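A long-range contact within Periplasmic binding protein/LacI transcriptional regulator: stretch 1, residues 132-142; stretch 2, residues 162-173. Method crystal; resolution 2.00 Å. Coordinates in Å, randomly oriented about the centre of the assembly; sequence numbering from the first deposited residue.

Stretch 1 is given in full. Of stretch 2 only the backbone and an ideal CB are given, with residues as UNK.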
ATOM      1  N   GLY A 132      17.943  21.225  -5.334  1.00 42.89           N
ATOM      2  CA  GLY A 132      16.806  20.912  -4.486  1.00 40.26           C
ATOM      3  C   GLY A 132      17.228  19.679  -3.726  1.00 36.41           C
ATOM      4  O   GLY A 132      18.094  18.935  -4.191  1.00 34.97           O
ATOM      5  N   LYS A 133      16.657  19.490  -2.544  1.00 32.63           N
ATOM      6  CA  LYS A 133      16.801  18.253  -1.794  1.00 31.37           C
ATOM      7  C   LYS A 133      15.374  17.713  -1.644  1.00 31.25           C
ATOM      8  O   LYS A 133      14.463  18.243  -2.261  1.00 32.95           O
ATOM      9  CB  LYS A 133      17.529  18.401  -0.440  1.00 29.28           C
ATOM     10  CG  LYS A 133      18.880  19.114  -0.552  1.00 58.31           C
ATOM     11  CD  LYS A 133      20.002  18.210  -1.053  1.00 46.03           C
ATOM     12  CE  LYS A 133      21.223  18.185  -0.059  1.00 59.69           C
ATOM     13  NZ  LYS A 133      20.974  17.434   1.235  1.00 49.63           N
ATOM     14  N   ILE A 134      15.213  16.649  -0.890  1.00 29.45           N
ATOM     15  CA  ILE A 134      14.034  15.809  -1.047  1.00 26.79           C
ATOM     16  C   ILE A 134      13.564  15.433   0.318  1.00 25.77           C
ATOM     17  O   ILE A 134      14.380  14.975   1.153  1.00 32.61           O
ATOM     18  CB  ILE A 134      14.346  14.448  -1.905  1.00 25.93           C
ATOM     19  CG1 ILE A 134      14.644  14.753  -3.381  1.00 25.29           C
ATOM     20  CG2 ILE A 134      13.206  13.410  -1.800  1.00 29.21           C
ATOM     21  CD1 ILE A 134      15.553  13.664  -3.994  1.00 23.97           C
ATOM     22  N   GLY A 135      12.262  15.583   0.594  1.00 22.20           N
ATOM     23  CA  GLY A 135      11.797  15.005   1.864  1.00 18.91           C
ATOM     24  C   GLY A 135      10.829  13.896   1.568  1.00 22.76           C
ATOM     25  O   GLY A 135      10.014  13.983   0.626  1.00 22.20           O
ATOM     26  N   VAL A 136      10.883  12.850   2.386  1.00 23.65           N
ATOM     27  CA  VAL A 136       9.925  11.749   2.224  1.00 23.50           C
ATOM     28  C   VAL A 136       8.986  11.511   3.406  1.00 24.33           C
ATOM     29  O   VAL A 136       9.400  11.397   4.582  1.00 23.94           O
ATOM     30  CB  VAL A 136      10.641  10.422   1.989  1.00 21.76           C
ATOM     31  CG1 VAL A 136       9.716   9.269   1.588  1.00 26.25           C
ATOM     32  CG2 VAL A 136      11.745  10.588   0.956  1.00 17.30           C
ATOM     33  N   ILE A 137       7.713  11.403   3.087  1.00 24.98           N
ATOM     34  CA  ILE A 137       6.722  10.923   4.054  1.00 25.68           C
ATOM     35  C   ILE A 137       6.306   9.504   3.633  1.00 25.74           C
ATOM     36  O   ILE A 137       5.606   9.254   2.540  1.00 24.42           O
ATOM     37  CB  ILE A 137       5.458  11.801   4.172  1.00 29.77           C
ATOM     38  CG1 ILE A 137       5.765  13.268   4.450  1.00 26.80           C
ATOM     39  CG2 ILE A 137       4.542  11.217   5.349  1.00 23.39           C
ATOM     40  CD1 ILE A 137       6.787  13.473   5.691  1.00 34.25           C
ATOM     41  N   SER A 138       6.733   8.583   4.497  1.00 25.23           N
ATOM     42  CA  SER A 138       6.317   7.193   4.437  1.00 27.37           C
ATOM     43  C   SER A 138       5.184   6.933   5.415  1.00 30.33           C
ATOM     44  O   SER A 138       4.710   7.834   6.141  1.00 31.41           O
ATOM     45  CB  SER A 138       7.469   6.241   4.655  1.00 25.54           C
ATOM     46  OG  SER A 138       7.079   4.965   4.157  1.00 30.12           O
ATOM     47  N   PHE A 139       4.717   5.698   5.380  1.00 29.29           N
ATOM     48  CA  PHE A 139       3.613   5.260   6.158  1.00 25.38           C
ATOM     49  C   PHE A 139       4.085   4.242   7.246  1.00 28.33           C
ATOM     50  O   PHE A 139       4.666   4.646   8.285  1.00 30.03           O
ATOM     51  CB  PHE A 139       2.456   4.764   5.279  1.00 23.64           C
ATOM     52  CG  PHE A 139       2.791   3.742   4.185  1.00 22.13           C
ATOM     53  CD1 PHE A 139       3.512   4.131   3.030  1.00 29.28           C
ATOM     54  CD2 PHE A 139       2.207   2.485   4.195  1.00 29.20           C
ATOM     55  CE1 PHE A 139       3.795   3.217   1.940  1.00 27.45           C
ATOM     56  CE2 PHE A 139       2.423   1.548   3.132  1.00 24.31           C
ATOM     57  CZ  PHE A 139       3.214   1.923   1.951  1.00 26.12           C
ATOM     58  N   VAL A 140       3.947   2.931   7.002  1.00 27.49           N
ATOM     59  CA  VAL A 140       4.176   1.959   8.138  1.00 29.03           C
ATOM     60  C   VAL A 140       5.427   1.286   7.799  1.00 30.17           C
ATOM     61  O   VAL A 140       5.438   0.496   6.892  1.00 28.21           O
ATOM     62  CB  VAL A 140       3.048   0.879   8.378  1.00 27.01           C
ATOM     63  CG1 VAL A 140       3.474  -0.128   9.583  1.00 25.07           C
ATOM     64  CG2 VAL A 140       1.820   1.568   8.791  1.00 27.57           C
ATOM     65  N   LYS A 141       6.502   1.661   8.499  1.00 32.21           N
ATOM     66  CA  LYS A 141       7.872   1.295   8.145  1.00 31.79           C
ATOM     67  C   LYS A 141       8.074  -0.198   7.930  1.00 29.56           C
ATOM     68  O   LYS A 141       8.899  -0.641   7.091  1.00 26.70           O
ATOM     69  CB  LYS A 141       8.853   1.741   9.272  1.00 34.37           C
ATOM     70  CG  LYS A 141      10.304   1.353   8.950  1.00 39.73           C
ATOM     71  CD  LYS A 141      11.299   2.134   9.703  1.00 39.77           C
ATOM     72  CE  LYS A 141      12.645   1.709   9.207  1.00 43.84           C
ATOM     73  NZ  LYS A 141      13.459   2.963   9.194  1.00 47.24           N
ATOM     74  N   ASN A 142       7.333  -0.985   8.695  1.00 27.86           N
ATOM     75  CA  ASN A 142       7.537  -2.415   8.622  1.00 30.56           C
ATOM     76  C   ASN A 142       6.629  -3.145   7.733  1.00 30.94           C
ATOM     77  O   ASN A 142       6.743  -4.332   7.725  1.00 30.67           O
ATOM     78  CB  ASN A 142       7.288  -3.027   9.947  1.00 35.28           C
ATOM     79  CG  ASN A 142       8.481  -3.399  10.577  1.00 60.81           C
ATOM     80  OD1 ASN A 142       8.871  -4.586  10.526  1.00 57.84           O
ATOM     81  ND2 ASN A 142       9.153  -2.409  11.152  1.00 36.50           N
ATOM     82  N   UNK A 162      21.323  10.398  -2.196  1.00 39.15           N
ATOM     83  CA  UNK A 162      21.831  11.172  -1.077  1.00 38.43           C
ATOM     84  C   UNK A 162      21.113  12.550  -0.952  1.00 36.96           C
ATOM     85  O   UNK A 162      21.338  13.265   0.004  1.00 36.89           O
ATOM     86  CB  UNK A 162      23.339  11.370  -1.240  1.00 38.43           C
ATOM     87  N   UNK A 163      20.318  12.947  -1.951  1.00 33.22           N
ATOM     88  CA  UNK A 163      19.569  14.162  -1.858  1.00 30.78           C
ATOM     89  C   UNK A 163      18.339  14.017  -0.909  1.00 30.99           C
ATOM     90  O   UNK A 163      17.805  15.007  -0.464  1.00 31.01           O
ATOM     91  CB  UNK A 163      19.126  14.585  -3.260  1.00 30.78           C
ATOM     92  N   UNK A 164      17.910  12.797  -0.586  1.00 30.36           N
ATOM     93  CA  UNK A 164      16.898  12.606   0.441  1.00 34.44           C
ATOM     94  C   UNK A 164      17.419  13.111   1.768  1.00 38.24           C
ATOM     95  O   UNK A 164      18.404  12.587   2.315  1.00 39.83           O
ATOM     96  CB  UNK A 164      16.493  11.134   0.546  1.00 34.44           C
ATOM     97  N   UNK A 165      16.725  14.114   2.292  1.00 39.26           N
ATOM     98  CA  UNK A 165      17.114  14.788   3.502  1.00 39.73           C
ATOM     99  C   UNK A 165      16.699  14.006   4.708  1.00 40.95           C
ATOM    100  O   UNK A 165      17.423  13.872   5.734  1.00 41.40           O
ATOM    101  CB  UNK A 165      16.519  16.197   3.553  1.00 39.73           C
ATOM    102  N   UNK A 166      15.493  13.492   4.589  1.00 40.16           N
ATOM    103  CA  UNK A 166      14.892  12.783   5.679  1.00 38.00           C
ATOM    104  C   UNK A 166      13.678  11.972   5.248  1.00 32.80           C
ATOM    105  O   UNK A 166      12.932  12.324   4.266  1.00 30.98           O
ATOM    106  CB  UNK A 166      14.502  13.770   6.781  1.00 38.00           C
ATOM    107  N   UNK A 167      13.480  10.905   6.011  1.00 27.67           N
ATOM    108  CA  UNK A 167      12.282  10.073   5.849  1.00 28.57           C
ATOM    109  C   UNK A 167      11.482  10.012   7.092  1.00 30.52           C
ATOM    110  O   UNK A 167      11.974   9.543   8.123  1.00 32.12           O
ATOM    111  CB  UNK A 167      12.652   8.652   5.419  1.00 28.57           C
ATOM    112  N   UNK A 168      10.267  10.486   7.003  1.00 26.36           N
ATOM    113  CA  UNK A 168       9.327  10.531   8.191  1.00 25.16           C
ATOM    114  C   UNK A 168       8.256   9.449   8.003  1.00 28.23           C
ATOM    115  O   UNK A 168       7.662   9.353   6.905  1.00 30.98           O
ATOM    116  CB  UNK A 168       8.668  11.904   8.338  1.00 25.16           C
ATOM    117  N   UNK A 169       7.949   8.690   9.061  1.00 26.02           N
ATOM    118  CA  UNK A 169       6.941   7.585   8.968  1.00 28.28           C
ATOM    119  C   UNK A 169       5.694   8.044   9.701  1.00 29.65           C
ATOM    120  O   UNK A 169       5.717   8.117  10.920  1.00 28.74           O
ATOM    121  CB  UNK A 169       7.464   6.276   9.562  1.00 28.28           C
ATOM    122  N   UNK A 170       4.635   8.365   8.943  1.00 26.47           N
ATOM    123  CA  UNK A 170       3.339   8.767   9.427  1.00 26.56           C
ATOM    124  C   UNK A 170       2.458   7.678   9.878  1.00 28.80           C
ATOM    125  O   UNK A 170       1.340   7.975  10.445  1.00 30.68           O
ATOM    126  CB  UNK A 170       2.606   9.557   8.340  1.00 26.56           C
ATOM    127  N   UNK A 171       2.861   6.433   9.670  1.00 29.76           N
ATOM    128  CA  UNK A 171       2.013   5.223  10.002  1.00 26.87           C
ATOM    129  C   UNK A 171       0.625   5.326   9.424  1.00 28.12           C
ATOM    130  O   UNK A 171      -0.316   4.861  10.029  1.00 31.66           O
ATOM    131  CB  UNK A 171       1.895   5.036  11.516  1.00 26.87           C
ATOM    132  N   UNK A 172       0.481   5.812   8.196  1.00 25.35           N
ATOM    133  CA  UNK A 172      -0.868   5.887   7.554  1.00 25.35           C
ATOM    134  C   UNK A 172      -1.847   6.646   8.370  1.00 32.54           C
ATOM    135  O   UNK A 172      -3.007   6.286   8.502  1.00 38.76           O
ATOM    136  CB  UNK A 172      -1.434   4.489   7.298  1.00 25.35           C
ATOM    137  N   UNK A 173      -1.408   7.774   8.887  1.00 33.22           N
ATOM    138  CA  UNK A 173      -2.287   8.619   9.692  1.00 30.31           C
ATOM    139  C   UNK A 173      -2.214  10.031   9.082  1.00 29.51           C
ATOM    140  O   UNK A 173      -1.087  10.599   8.945  1.00 30.53           O
ATOM    141  CB  UNK A 173      -1.882   8.614  11.168  1.00 30.31           C
TER

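The two stretches run side by side as parallel strands, 133-138 and 164-169, with N-to-C directions 14° apart.

Position 162 points its CB away from stretch 1. No atom of stretch 1 lies within 5.5 Å of it, so almost any side chain would do. It is N162.

Position 163 points sideways. Its CB lies 3.8 Å from I134 CD1 and 4.3 Å from K133 CD, and the carbonyl of G132 is open to a donor. A long chain with an apolar stem and a polar tip would suit. The residue is K163. Its NZ donates to G132 O at 2.9 Å.

Position 164 lies on the sheet face that carries I134 and V136. The CB is 4.8 Å from V136 CG2, and the backbone is extended. Valine, isoleucine or leucine would all fit. It is I164: its CG2 packs 3.8 Å from V136 CG2, and its CG1 4.2 Å from I134 CG2.

Position 165 points toward stretch 1. Its N donates to I134 O at 2.7 Å, nearly straight. The K133 amine offers a positive charge, so an acidic or polar side chain is favoured. The residue is E165. Its OE2 forms a salt bridge with K133 NZ at 3.3 Å, a weak hydrogen bond.

Position 166 turns to the face where G135 has no side chain. Nothing of stretch 1 comes within 5.5 Å of the CB, so neither size nor polarity is dictated here. It is A166. Its O accepts from V136 N at 2.8 Å.

Position 167 returns to the V136 face, with its CB 4.3 Å from V136 O. A branched apolar residue suits the extended backbone. I167 brings CG2 to 3.8 Å from V136 CB.

Position 168 shares its face with I137, whose CD1 is 3.6 Å from the CB. Apolar or aromatic groups would suit. It is Y168. Its backbone pairs twice: N to V136 O and S138 N to its O, each 2.7 Å.

Position 169 faces S138, with F139 O 3.5 Å and K141 CB 4.8 Å from its CB. An aromatic ring could receive the lysine chain; a long aliphatic chain could also lie here. Y169 is deposited. K141 CD lies over one ring face, 3.9 Å from the centroid, and K141 NZ makes a weak 3.4 Å bond to Y169 OH.

Position 170 points sideways, its CB 3.9 Å from I137 CG2. A small side chain is the simplest choice. C170 packs there, and its N donates to S138 O at 2.9 Å.

Position 171 has positive phi and psi, which favours glycine, asparagine or aspartate. D171 is found; a water links its OD1 (2.6 Å) to K141 N (3.0 Å).

Position 172 also has positive phi. Its CB lies 4.4 Å from F139 CB, so a small residue such as glycine, serine or asparagine would suit. It is S172, with OG 3.2 Å from F139 CB.

Position 173 is out of reach, so stretch 1 leaves the choice open. N173 caps the following helix.

Stretch 2, residues 162-173: NKIEAIYYCDSN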
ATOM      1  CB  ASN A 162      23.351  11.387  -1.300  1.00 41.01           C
ATOM      2  CG  ASN A 162      23.654  12.262  -2.527  1.00 38.68           C
ATOM      3  OD1 ASN A 162      24.595  13.046  -2.516  1.00 48.51           O
ATOM      4  ND2 ASN A 162      22.849  12.147  -3.570  1.00 45.79           N
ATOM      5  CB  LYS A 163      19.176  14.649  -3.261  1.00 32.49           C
ATOM      6  CG  LYS A 163      20.312  15.350  -3.988  1.00 55.71           C
ATOM      7  CD  LYS A 163      19.839  15.948  -5.304  1.00 49.11           C
ATOM      8  CE  LYS A 163      20.822  17.015  -5.831  1.00 59.88           C
ATOM      9  NZ  LYS A 163      20.139  18.319  -6.225  1.00 50.05           N
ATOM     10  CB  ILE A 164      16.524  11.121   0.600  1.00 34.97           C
ATOM     11  CG1 ILE A 164      16.083  10.570  -0.744  1.00 26.82           C
ATOM     12  CG2 ILE A 164      15.461  10.938   1.729  1.00 26.38           C
ATOM     13  CD1 ILE A 164      15.624   9.081  -0.671  1.00 34.92           C
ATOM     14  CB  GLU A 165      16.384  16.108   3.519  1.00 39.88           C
ATOM     15  CG  GLU A 165      17.056  17.103   4.318  1.00 58.56           C
ATOM     16  CD  GLU A 165      18.111  17.864   3.574  1.00 49.78           C
ATOM     17  OE1 GLU A 165      17.764  18.576   2.612  1.00 51.39           O
ATOM     18  OE2 GLU A 165      19.264  17.826   4.045  1.00 56.80           O
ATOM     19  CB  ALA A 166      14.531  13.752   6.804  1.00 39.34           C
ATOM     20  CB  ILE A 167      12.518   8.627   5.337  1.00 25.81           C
ATOM     21  CG1 ILE A 167      13.494   8.681   4.158  1.00 34.10           C
ATOM     22  CG2 ILE A 167      11.149   8.042   4.885  1.00 25.52           C
ATOM     23  CD1 ILE A 167      13.679   7.441   3.348  1.00 36.38           C
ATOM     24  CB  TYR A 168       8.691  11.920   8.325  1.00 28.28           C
ATOM     25  CG  TYR A 168       7.749  12.066   9.501  1.00 30.59           C
ATOM     26  CD1 TYR A 168       6.394  11.746   9.369  1.00 39.72           C
ATOM     27  CD2 TYR A 168       8.199  12.490  10.763  1.00 37.23           C
ATOM     28  CE1 TYR A 168       5.496  11.822  10.437  1.00 30.42           C
ATOM     29  CE2 TYR A 168       7.270  12.572  11.884  1.00 41.67           C
ATOM     30  CZ  TYR A 168       5.931  12.226  11.709  1.00 44.92           C
ATOM     31  OH  TYR A 168       4.963  12.319  12.790  1.00 38.48           O
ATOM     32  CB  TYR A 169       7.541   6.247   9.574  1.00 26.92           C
ATOM     33  CG  TYR A 169       8.810   5.788   8.765  1.00 26.07           C
ATOM     34  CD1 TYR A 169       8.703   4.909   7.654  1.00 34.85           C
ATOM     35  CD2 TYR A 169      10.085   6.289   9.088  1.00 31.85           C
ATOM     36  CE1 TYR A 169       9.851   4.539   6.939  1.00 23.77           C
ATOM     37  CE2 TYR A 169      11.224   5.920   8.363  1.00 30.63           C
ATOM     38  CZ  TYR A 169      11.079   5.026   7.274  1.00 33.90           C
ATOM     39  OH  TYR A 169      12.199   4.646   6.501  1.00 32.78           O
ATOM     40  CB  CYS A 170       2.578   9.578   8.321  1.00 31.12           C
ATOM     41  SG  CYS A 170       1.734   8.605   6.984  1.00 28.83           S
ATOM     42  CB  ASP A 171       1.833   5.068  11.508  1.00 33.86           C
ATOM     43  CG  ASP A 171       3.157   4.749  12.222  1.00 30.42           C
ATOM     44  OD1 ASP A 171       3.700   3.663  11.879  1.00 52.82           O
ATOM     45  OD2 ASP A 171       3.630   5.546  13.090  1.00 47.70           O
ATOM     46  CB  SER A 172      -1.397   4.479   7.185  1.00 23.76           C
ATOM     47  OG  SER A 172      -0.373   3.811   6.375  1.00 32.44           O
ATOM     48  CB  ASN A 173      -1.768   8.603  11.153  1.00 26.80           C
ATOM     49  CG  ASN A 173      -2.569   9.529  12.039  1.00 41.93           C
ATOM     50  OD1 ASN A 173      -2.300  10.725  12.091  1.00 32.66           O
ATOM     51  ND2 ASN A 173      -3.591   8.983  12.712  1.00 35.84           N
TER
HETATM   52  O   HOH W   1       6.100   2.999  11.191  1.00 30.70           O
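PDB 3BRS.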